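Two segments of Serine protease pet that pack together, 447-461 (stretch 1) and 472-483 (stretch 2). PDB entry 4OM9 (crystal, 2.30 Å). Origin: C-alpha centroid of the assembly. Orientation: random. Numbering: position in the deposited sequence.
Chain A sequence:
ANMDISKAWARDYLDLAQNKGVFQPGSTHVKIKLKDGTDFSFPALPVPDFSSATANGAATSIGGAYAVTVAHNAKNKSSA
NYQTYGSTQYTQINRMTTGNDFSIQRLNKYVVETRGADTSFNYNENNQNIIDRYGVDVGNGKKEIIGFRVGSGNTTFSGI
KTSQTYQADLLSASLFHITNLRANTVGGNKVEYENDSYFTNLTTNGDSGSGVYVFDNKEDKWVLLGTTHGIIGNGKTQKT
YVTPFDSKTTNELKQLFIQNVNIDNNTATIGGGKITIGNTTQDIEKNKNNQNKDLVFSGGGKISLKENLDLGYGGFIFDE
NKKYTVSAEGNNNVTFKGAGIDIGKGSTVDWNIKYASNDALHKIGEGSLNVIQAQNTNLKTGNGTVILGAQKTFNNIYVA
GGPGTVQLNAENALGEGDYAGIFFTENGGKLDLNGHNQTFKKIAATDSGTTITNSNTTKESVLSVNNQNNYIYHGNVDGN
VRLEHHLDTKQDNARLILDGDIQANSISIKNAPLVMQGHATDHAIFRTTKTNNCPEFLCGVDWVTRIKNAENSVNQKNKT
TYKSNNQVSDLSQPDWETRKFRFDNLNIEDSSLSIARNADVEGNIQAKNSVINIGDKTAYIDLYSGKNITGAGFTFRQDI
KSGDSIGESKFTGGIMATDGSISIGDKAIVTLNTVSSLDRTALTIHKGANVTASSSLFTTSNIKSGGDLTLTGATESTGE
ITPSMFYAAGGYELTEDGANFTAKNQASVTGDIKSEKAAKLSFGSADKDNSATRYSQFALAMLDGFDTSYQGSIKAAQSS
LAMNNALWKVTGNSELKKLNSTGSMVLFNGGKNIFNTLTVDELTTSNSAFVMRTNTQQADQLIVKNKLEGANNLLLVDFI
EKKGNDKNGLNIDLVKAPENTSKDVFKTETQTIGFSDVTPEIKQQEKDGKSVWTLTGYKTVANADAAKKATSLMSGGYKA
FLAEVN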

ATOM      1  N   ASP A 447      -0.876  10.278   8.256  1.00 24.86           N
ATOM      2  CA  ASP A 447      -1.279   8.949   7.834  1.00 25.22           C
ATOM      3  C   ASP A 447      -2.078   8.929   6.537  1.00 25.09           C
ATOM      4  O   ASP A 447      -2.453   9.953   6.003  1.00 24.73           O
ATOM      5  CB  ASP A 447      -2.096   8.251   8.952  1.00 25.38           C
ATOM      6  CG  ASP A 447      -3.410   8.984   9.284  1.00 25.79           C
ATOM      7  OD1 ASP A 447      -4.106   9.422   8.345  1.00 24.88           O
ATOM      8  OD2 ASP A 447      -3.765   9.085  10.483  1.00 25.19           O
ATOM      9  N   SER A 448      -2.384   7.728   6.080  1.00 25.51           N
ATOM     10  CA  SER A 448      -3.037   7.536   4.803  1.00 25.97           C
ATOM     11  C   SER A 448      -4.518   7.813   4.851  1.00 26.11           C
ATOM     12  O   SER A 448      -5.243   7.451   3.922  1.00 26.66           O
ATOM     13  CB  SER A 448      -2.803   6.110   4.316  1.00 26.43           C
ATOM     14  OG  SER A 448      -3.230   5.202   5.295  1.00 31.03           O
ATOM     15  N   GLY A 449      -4.976   8.414   5.949  1.00 28.01           N
ATOM     16  CA  GLY A 449      -6.306   8.992   5.992  1.00 26.47           C
ATOM     17  C   GLY A 449      -6.359  10.271   5.155  1.00 27.37           C
ATOM     18  O   GLY A 449      -7.439  10.718   4.765  1.00 29.76           O
ATOM     19  N   THR A 450      -5.189  10.848   4.884  1.00 26.42           N
ATOM     20  CA  THR A 450      -5.065  12.055   4.074  1.00 28.84           C
ATOM     21  C   THR A 450      -4.973  11.745   2.574  1.00 32.33           C
ATOM     22  O   THR A 450      -4.212  10.864   2.147  1.00 32.99           O
ATOM     23  CB  THR A 450      -3.812  12.875   4.480  1.00 26.79           C
ATOM     24  OG1 THR A 450      -3.944  13.316   5.832  1.00 27.49           O
ATOM     25  CG2 THR A 450      -3.614  14.074   3.569  1.00 26.79           C
ATOM     26  N   THR A 451      -5.747  12.476   1.780  1.00 28.72           N
ATOM     27  CA  THR A 451      -5.643  12.384   0.340  1.00 30.54           C
ATOM     28  C   THR A 451      -5.644  13.785  -0.277  1.00 31.79           C
ATOM     29  O   THR A 451      -6.402  14.683   0.137  1.00 31.60           O
ATOM     30  CB  THR A 451      -6.785  11.561  -0.262  1.00 32.25           C
ATOM     31  OG1 THR A 451      -6.890  10.312   0.435  1.00 34.00           O
ATOM     32  CG2 THR A 451      -6.532  11.302  -1.757  1.00 33.01           C
ATOM     33  N   ILE A 452      -4.756  13.973  -1.245  1.00 25.57           N
ATOM     34  CA  ILE A 452      -4.737  15.185  -2.050  1.00 25.56           C
ATOM     35  C   ILE A 452      -5.317  14.796  -3.373  1.00 28.12           C
ATOM     36  O   ILE A 452      -4.867  13.840  -3.986  1.00 28.97           O
ATOM     37  CB  ILE A 452      -3.326  15.753  -2.194  1.00 25.15           C
ATOM     38  CG1 ILE A 452      -2.827  16.219  -0.817  1.00 25.06           C
ATOM     39  CG2 ILE A 452      -3.293  16.873  -3.238  1.00 25.47           C
ATOM     40  CD1 ILE A 452      -1.381  16.687  -0.785  1.00 24.79           C
ATOM     41  N   THR A 453      -6.358  15.496  -3.788  1.00 28.28           N
ATOM     42  CA  THR A 453      -7.093  15.121  -4.986  1.00 29.49           C
ATOM     43  C   THR A 453      -7.362  16.316  -5.891  1.00 29.76           C
ATOM     44  O   THR A 453      -6.936  17.438  -5.614  1.00 28.09           O
ATOM     45  CB  THR A 453      -8.441  14.471  -4.627  1.00 31.23           C
ATOM     46  OG1 THR A 453      -8.989  13.860  -5.803  1.00 37.07           O
ATOM     47  CG2 THR A 453      -9.439  15.545  -4.078  1.00 33.58           C
ATOM     48  N   ASN A 454      -8.072  16.072  -6.981  1.00 30.63           N
ATOM     49  CA  ASN A 454      -8.588  17.162  -7.783  1.00 33.85           C
ATOM     50  C   ASN A 454      -9.865  16.748  -8.492  1.00 38.15           C
ATOM     51  O   ASN A 454      -9.829  15.963  -9.437  1.00 33.88           O
ATOM     52  CB  ASN A 454      -7.562  17.638  -8.795  1.00 33.31           C
ATOM     53  CG  ASN A 454      -8.149  18.626  -9.784  1.00 40.63           C
ATOM     54  OD1 ASN A 454      -9.010  19.422  -9.425  1.00 41.05           O
ATOM     55  ND2 ASN A 454      -7.716  18.554 -11.044  1.00 36.77           N
ATOM     56  N   SER A 455     -10.986  17.289  -8.018  1.00 31.63           N
ATOM     57  CA  SER A 455     -12.311  16.903  -8.476  1.00 32.57           C
ATOM     58  C   SER A 455     -12.679  17.578  -9.786  1.00 34.70           C
ATOM     59  O   SER A 455     -13.721  17.295 -10.369  1.00 39.16           O
ATOM     60  CB  SER A 455     -13.358  17.237  -7.392  1.00 33.70           C
ATOM     61  OG  SER A 455     -13.393  18.632  -7.092  1.00 30.70           O
ATOM     62  N   ASN A 456     -11.836  18.497 -10.240  1.00 40.70           N
ATOM     63  CA  ASN A 456     -12.083  19.190 -11.511  1.00 40.32           C
ATOM     64  C   ASN A 456     -11.625  18.319 -12.679  1.00 44.15           C
ATOM     65  O   ASN A 456     -10.434  18.105 -12.867  1.00 41.97           O
ATOM     66  CB  ASN A 456     -11.371  20.543 -11.543  1.00 38.78           C
ATOM     67  CG  ASN A 456     -11.847  21.432 -12.681  1.00 49.09           C
ATOM     68  OD1 ASN A 456     -12.173  20.962 -13.774  1.00 51.31           O
ATOM     69  ND2 ASN A 456     -11.882  22.733 -12.425  1.00 45.66           N
ATOM     70  N   THR A 457     -12.571  17.818 -13.463  1.00 44.96           N
ATOM     71  CA  THR A 457     -12.240  16.825 -14.474  1.00 44.18           C
ATOM     72  C   THR A 457     -11.756  17.445 -15.782  1.00 46.25           C
ATOM     73  O   THR A 457     -11.432  16.720 -16.721  1.00 53.10           O
ATOM     74  CB  THR A 457     -13.452  15.905 -14.787  1.00 48.16           C
ATOM     75  OG1 THR A 457     -14.477  16.654 -15.449  1.00 48.89           O
ATOM     76  CG2 THR A 457     -14.018  15.305 -13.515  1.00 45.41           C
ATOM     77  N   THR A 458     -11.699  18.770 -15.851  1.00 42.94           N
ATOM     78  CA  THR A 458     -11.399  19.418 -17.121  1.00 48.50           C
ATOM     79  C   THR A 458     -10.127  20.250 -17.070  1.00 48.49           C
ATOM     80  O   THR A 458      -9.637  20.701 -18.094  1.00 56.64           O
ATOM     81  CB  THR A 458     -12.561  20.326 -17.575  1.00 54.03           C
ATOM     82  OG1 THR A 458     -12.856  21.278 -16.547  1.00 49.29           O
ATOM     83  CG2 THR A 458     -13.803  19.501 -17.882  1.00 52.33           C
ATOM     84  N   LYS A 459      -9.610  20.466 -15.871  1.00 42.75           N
ATOM     85  CA  LYS A 459      -8.368  21.198 -15.700  1.00 39.51           C
ATOM     86  C   LYS A 459      -7.513  20.466 -14.679  1.00 40.63           C
ATOM     87  O   LYS A 459      -7.856  20.376 -13.499  1.00 35.45           O
ATOM     88  CB  LYS A 459      -8.623  22.634 -15.258  1.00 37.44           C
ATOM     89  CG  LYS A 459      -7.363  23.417 -14.933  1.00 42.23           C
ATOM     90  CD  LYS A 459      -7.690  24.909 -14.700  1.00 48.44           C
ATOM     91  CE  LYS A 459      -6.409  25.765 -14.681  1.00 52.56           C
ATOM     92  NZ  LYS A 459      -5.375  25.253 -15.663  1.00 50.33           N
ATOM     93  N   GLU A 460      -6.400  19.925 -15.152  1.00 41.04           N
ATOM     94  CA  GLU A 460      -5.575  19.071 -14.319  1.00 42.26           C
ATOM     95  C   GLU A 460      -4.774  19.918 -13.350  1.00 36.97           C
ATOM     96  O   GLU A 460      -4.337  21.018 -13.701  1.00 35.27           O
ATOM     97  CB  GLU A 460      -4.662  18.196 -15.191  1.00 39.85           C
ATOM     98  CG  GLU A 460      -3.271  18.011 -14.662  1.00 34.69           C
ATOM     99  CD  GLU A 460      -2.447  17.112 -15.568  1.00 36.88           C
ATOM    100  OE1 GLU A 460      -1.632  17.641 -16.366  1.00 40.55           O
ATOM    101  OE2 GLU A 460      -2.627  15.878 -15.492  1.00 37.78           O
ATOM    102  N   SER A 461      -4.606  19.400 -12.134  1.00 31.70           N
ATOM    103  CA  SER A 461      -3.858  20.065 -11.084  1.00 31.44           C
ATOM    104  C   SER A 461      -2.453  19.507 -10.993  1.00 29.13           C
ATOM    105  O   SER A 461      -2.263  18.295 -10.856  1.00 30.11           O
ATOM    106  CB  SER A 461      -4.553  19.904  -9.722  1.00 29.41           C
ATOM    107  OG  SER A 461      -5.682  20.756  -9.571  1.00 29.24           O
ATOM    108  N   ILE A 472       8.968  11.551   3.852  1.00 27.93           N
ATOM    109  CA  ILE A 472       7.957  10.568   3.489  1.00 27.68           C
ATOM    110  C   ILE A 472       6.556  11.178   3.510  1.00 26.85           C
ATOM    111  O   ILE A 472       6.131  11.709   4.519  1.00 26.54           O
ATOM    112  CB  ILE A 472       7.986   9.343   4.419  1.00 28.14           C
ATOM    113  CG1 ILE A 472       9.419   8.841   4.583  1.00 30.23           C
ATOM    114  CG2 ILE A 472       7.085   8.247   3.861  1.00 28.07           C
ATOM    115  CD1 ILE A 472       9.545   7.544   5.393  1.00 29.81           C
ATOM    116  N   TYR A 473       5.861  11.100   2.377  1.00 29.06           N
ATOM    117  CA  TYR A 473       4.453  11.450   2.320  1.00 26.90           C
ATOM    118  C   TYR A 473       3.680  10.196   2.678  1.00 28.77           C
ATOM    119  O   TYR A 473       3.771   9.181   1.965  1.00 30.83           O
ATOM    120  CB  TYR A 473       4.059  11.980   0.936  1.00 26.64           C
ATOM    121  CG  TYR A 473       2.579  12.275   0.784  1.00 27.07           C
ATOM    122  CD1 TYR A 473       1.905  13.096   1.706  1.00 25.07           C
ATOM    123  CD2 TYR A 473       1.855  11.762  -0.294  1.00 26.18           C
ATOM    124  CE1 TYR A 473       0.555  13.369   1.564  1.00 24.71           C
ATOM    125  CE2 TYR A 473       0.506  12.025  -0.444  1.00 26.03           C
ATOM    126  CZ  TYR A 473      -0.143  12.836   0.483  1.00 28.28           C
ATOM    127  OH  TYR A 473      -1.493  13.093   0.337  1.00 27.47           O
ATOM    128  N   HIS A 474       2.972  10.253   3.811  1.00 25.80           N
ATOM    129  CA  HIS A 474       2.170   9.145   4.302  1.00 25.92           C
ATOM    130  C   HIS A 474       0.763   9.127   3.684  1.00 25.61           C
ATOM    131  O   HIS A 474       0.035   8.151   3.833  1.00 25.81           O
ATOM    132  CB  HIS A 474       2.033   9.208   5.823  1.00 25.86           C
ATOM    133  CG  HIS A 474       3.281   8.863   6.593  1.00 27.85           C
ATOM    134  ND1 HIS A 474       3.938   7.654   6.470  1.00 27.13           N
ATOM    135  CD2 HIS A 474       3.926   9.549   7.571  1.00 26.49           C
ATOM    136  CE1 HIS A 474       4.966   7.628   7.308  1.00 27.64           C
ATOM    137  NE2 HIS A 474       4.977   8.761   7.985  1.00 27.26           N
ATOM    138  N   GLY A 475       0.361  10.214   3.026  1.00 27.51           N
ATOM    139  CA  GLY A 475      -1.001  10.335   2.515  1.00 29.68           C
ATOM    140  C   GLY A 475      -1.189   9.807   1.099  1.00 31.50           C
ATOM    141  O   GLY A 475      -0.281   9.189   0.524  1.00 28.25           O
ATOM    142  N   ASN A 476      -2.356  10.062   0.509  1.00 31.00           N
ATOM    143  CA  ASN A 476      -2.612   9.577  -0.844  1.00 30.45           C
ATOM    144  C   ASN A 476      -2.734  10.678  -1.910  1.00 31.95           C
ATOM    145  O   ASN A 476      -2.716  11.872  -1.608  1.00 29.87           O
ATOM    146  CB  ASN A 476      -3.879   8.729  -0.874  1.00 31.33           C
ATOM    147  CG  ASN A 476      -3.960   7.769   0.285  1.00 33.01           C
ATOM    148  OD1 ASN A 476      -3.149   6.852   0.397  1.00 34.01           O
ATOM    149  ND2 ASN A 476      -4.949   7.977   1.166  1.00 30.11           N
ATOM    150  N   VAL A 477      -2.829  10.232  -3.160  1.00 28.24           N
ATOM    151  CA  VAL A 477      -3.146  11.067  -4.298  1.00 28.13           C
ATOM    152  C   VAL A 477      -4.145  10.334  -5.182  1.00 31.47           C
ATOM    153  O   VAL A 477      -3.947   9.158  -5.527  1.00 32.29           O
ATOM    154  CB  VAL A 477      -1.886  11.418  -5.158  1.00 27.19           C
ATOM    155  CG1 VAL A 477      -2.290  12.200  -6.406  1.00 27.18           C
ATOM    156  CG2 VAL A 477      -0.872  12.194  -4.347  1.00 27.39           C
ATOM    157  N   ASP A 478      -5.214  11.013  -5.570  1.00 30.20           N
ATOM    158  CA  ASP A 478      -6.037  10.489  -6.644  1.00 33.90           C
ATOM    159  C   ASP A 478      -6.723  11.651  -7.350  1.00 34.15           C
ATOM    160  O   ASP A 478      -6.399  12.808  -7.103  1.00 34.87           O
ATOM    161  CB  ASP A 478      -7.039   9.444  -6.126  1.00 32.31           C
ATOM    162  CG  ASP A 478      -8.136  10.039  -5.253  1.00 32.92           C
ATOM    163  OD1 ASP A 478      -8.259  11.274  -5.136  1.00 34.35           O
ATOM    164  OD2 ASP A 478      -8.910   9.247  -4.688  1.00 41.54           O
ATOM    165  N   GLY A 479      -7.663  11.340  -8.233  1.00 42.49           N
ATOM    166  CA  GLY A 479      -8.286  12.364  -9.047  1.00 40.79           C
ATOM    167  C   GLY A 479      -7.398  12.894 -10.164  1.00 41.12           C
ATOM    168  O   GLY A 479      -6.402  12.269 -10.551  1.00 39.96           O
ATOM    169  N   ASN A 480      -7.766  14.070 -10.665  1.00 34.43           N
ATOM    170  CA  ASN A 480      -7.163  14.651 -11.857  1.00 39.71           C
ATOM    171  C   ASN A 480      -5.893  15.434 -11.538  1.00 37.97           C
ATOM    172  O   ASN A 480      -5.859  16.658 -11.656  1.00 34.88           O
ATOM    173  CB  ASN A 480      -8.185  15.547 -12.563  1.00 41.03           C
ATOM    174  CG  ASN A 480      -7.705  16.030 -13.922  1.00 44.25           C
ATOM    175  OD1 ASN A 480      -6.821  15.430 -14.529  1.00 43.68           O
ATOM    176  ND2 ASN A 480      -8.293  17.125 -14.406  1.00 42.84           N
ATOM    177  N   VAL A 481      -4.846  14.707 -11.153  1.00 29.48           N
ATOM    178  CA  VAL A 481      -3.624  15.314 -10.647  1.00 28.90           C
ATOM    179  C   VAL A 481      -2.385  14.870 -11.453  1.00 29.13           C
ATOM    180  O   VAL A 481      -2.334  13.764 -11.991  1.00 29.48           O
ATOM    181  CB  VAL A 481      -3.431  14.958  -9.153  1.00 28.08           C
ATOM    182  CG1 VAL A 481      -2.142  15.522  -8.602  1.00 27.61           C
ATOM    183  CG2 VAL A 481      -4.643  15.426  -8.299  1.00 27.86           C
ATOM    184  N   ARG A 482      -1.396  15.745 -11.549  1.00 31.68           N
ATOM    185  CA  ARG A 482      -0.078  15.347 -12.012  1.00 32.86           C
ATOM    186  C   ARG A 482       0.888  15.668 -10.895  1.00 32.67           C
ATOM    187  O   ARG A 482       0.792  16.740 -10.289  1.00 29.68           O
ATOM    188  CB  ARG A 482       0.310  16.063 -13.303  1.00 31.54           C
ATOM    189  CG  ARG A 482       1.794  16.146 -13.563  1.00 34.35           C
ATOM    190  CD  ARG A 482       2.039  16.966 -14.822  1.00 35.79           C
ATOM    191  NE  ARG A 482       3.451  17.256 -15.055  1.00 36.78           N
ATOM    192  CZ  ARG A 482       4.245  16.548 -15.853  1.00 40.64           C
ATOM    193  NH1 ARG A 482       3.781  15.480 -16.494  1.00 40.16           N
ATOM    194  NH2 ARG A 482       5.511  16.913 -16.013  1.00 39.36           N
ATOM    195  N   LEU A 483       1.791  14.727 -10.608  1.00 32.68           N
ATOM    196  CA  LEU A 483       2.738  14.870  -9.508  1.00 31.22           C
ATOM    197  C   LEU A 483       4.141  15.113 -10.019  1.00 30.22           C
ATOM    198  O   LEU A 483       4.618  14.342 -10.843  1.00 30.45           O
ATOM    199  CB  LEU A 483       2.736  13.623  -8.640  1.00 28.46           C
ATOM    200  CG  LEU A 483       3.778  13.545  -7.522  1.00 31.19           C
ATOM    201  CD1 LEU A 483       3.592  14.648  -6.523  1.00 27.98           C
ATOM    202  CD2 LEU A 483       3.659  12.235  -6.804  1.00 30.63           C
TER

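The two stretches run side by side as neighbouring parallel strands, interrupted by a loop, and together bury 894 Å² of surface. The backbone provides the framework. Asn476 N donates to Thr450 O (2.6 Å), and Asn476 O in turn accepts from Ile452 N (3.0 Å), so Asn476 uses its N and O on the two residues that flank its bridge partner Thr451, as parallel pairing requires. Asp478 N continues the ladder to Ile452 O at a longer 3.3 Å. Beyond this point the pairing resumes around Asn480: its N donates to Asn454 O (3.1 Å), its O accepts from Ser461 N (3.1 Å), and Arg482 N reaches Ser461 O (2.8 Å). Asn480 thus holds both Asn454, where the loop 454–460 begins, and Ser461, where the next strand begins. Alpha-carbon contacts supplement the ladder, with Val477 CA 3.3 Å from Ile452 O and Thr453 CA 3.2 Å from Asp478 O.

Side-chain amides carry much of the remaining polar contact, and asparagine suits these places because its ND2 can donate two hydrogens. Asn476, in the m rotamer, points its side chain to the same face of the sheet as Thr451. Its ND2 donates to Ser448 O (2.8 Å) and to Thr451 OG1 (3.1 Å, nearly linear), tying the turn from Asp447 to Thr450 to the strand that follows it. The ND2 of Asn480 enters the loop 454–460 and donates to Asn456 O (2.8 Å); Asn480 has the largest area covered by the other stretch, 121 Å². Asn454 makes a reciprocal reach: its CB points toward stretch 2, and its ND2 donates to Asn480 O at 2.7 Å and to Lys459 O at 3.1 Å, so a single amide links the loop to itself and to its neighbour. Asn456 OD1 steadies the same loop by accepting from Thr458 N (3.1 Å) and Thr458 OG1 (2.9 Å). A hydroxyl-carboxylate bond completes the set, Thr453 OG1 donating to Asp478 OD1 at 2.8 Å; the p rotamer of Asp478 brings its carboxylate nearer although its CB points sideways.

On the other face lie Ile452, Val477, Ser461 and Val481. Ile452 is buried, and its CD1 lies 4.2 Å from Tyr473 CZ, an apolar contact with the ring met obliquely. Tyr473 suits this buried place because its hydroxyl still finds a polar partner, donating to Asn476 O at 2.6 Å, while its ring lies against isoleucine. Farther along, Val481 CG2 packs 3.7 Å from Asn454 CB, a compact branched side chain covering the aliphatic part of a polar one.

Two glycines permit close approach. At Gly475, CA lies 3.3 Å from Thr450 O, and a CB there would clash with that oxygen and with Tyr473 OH. Gly479 has a positive phi of 74°, which favours glycine, and a CB would point toward stretch 1 and clash with Thr453 OG1 and Asn454 N.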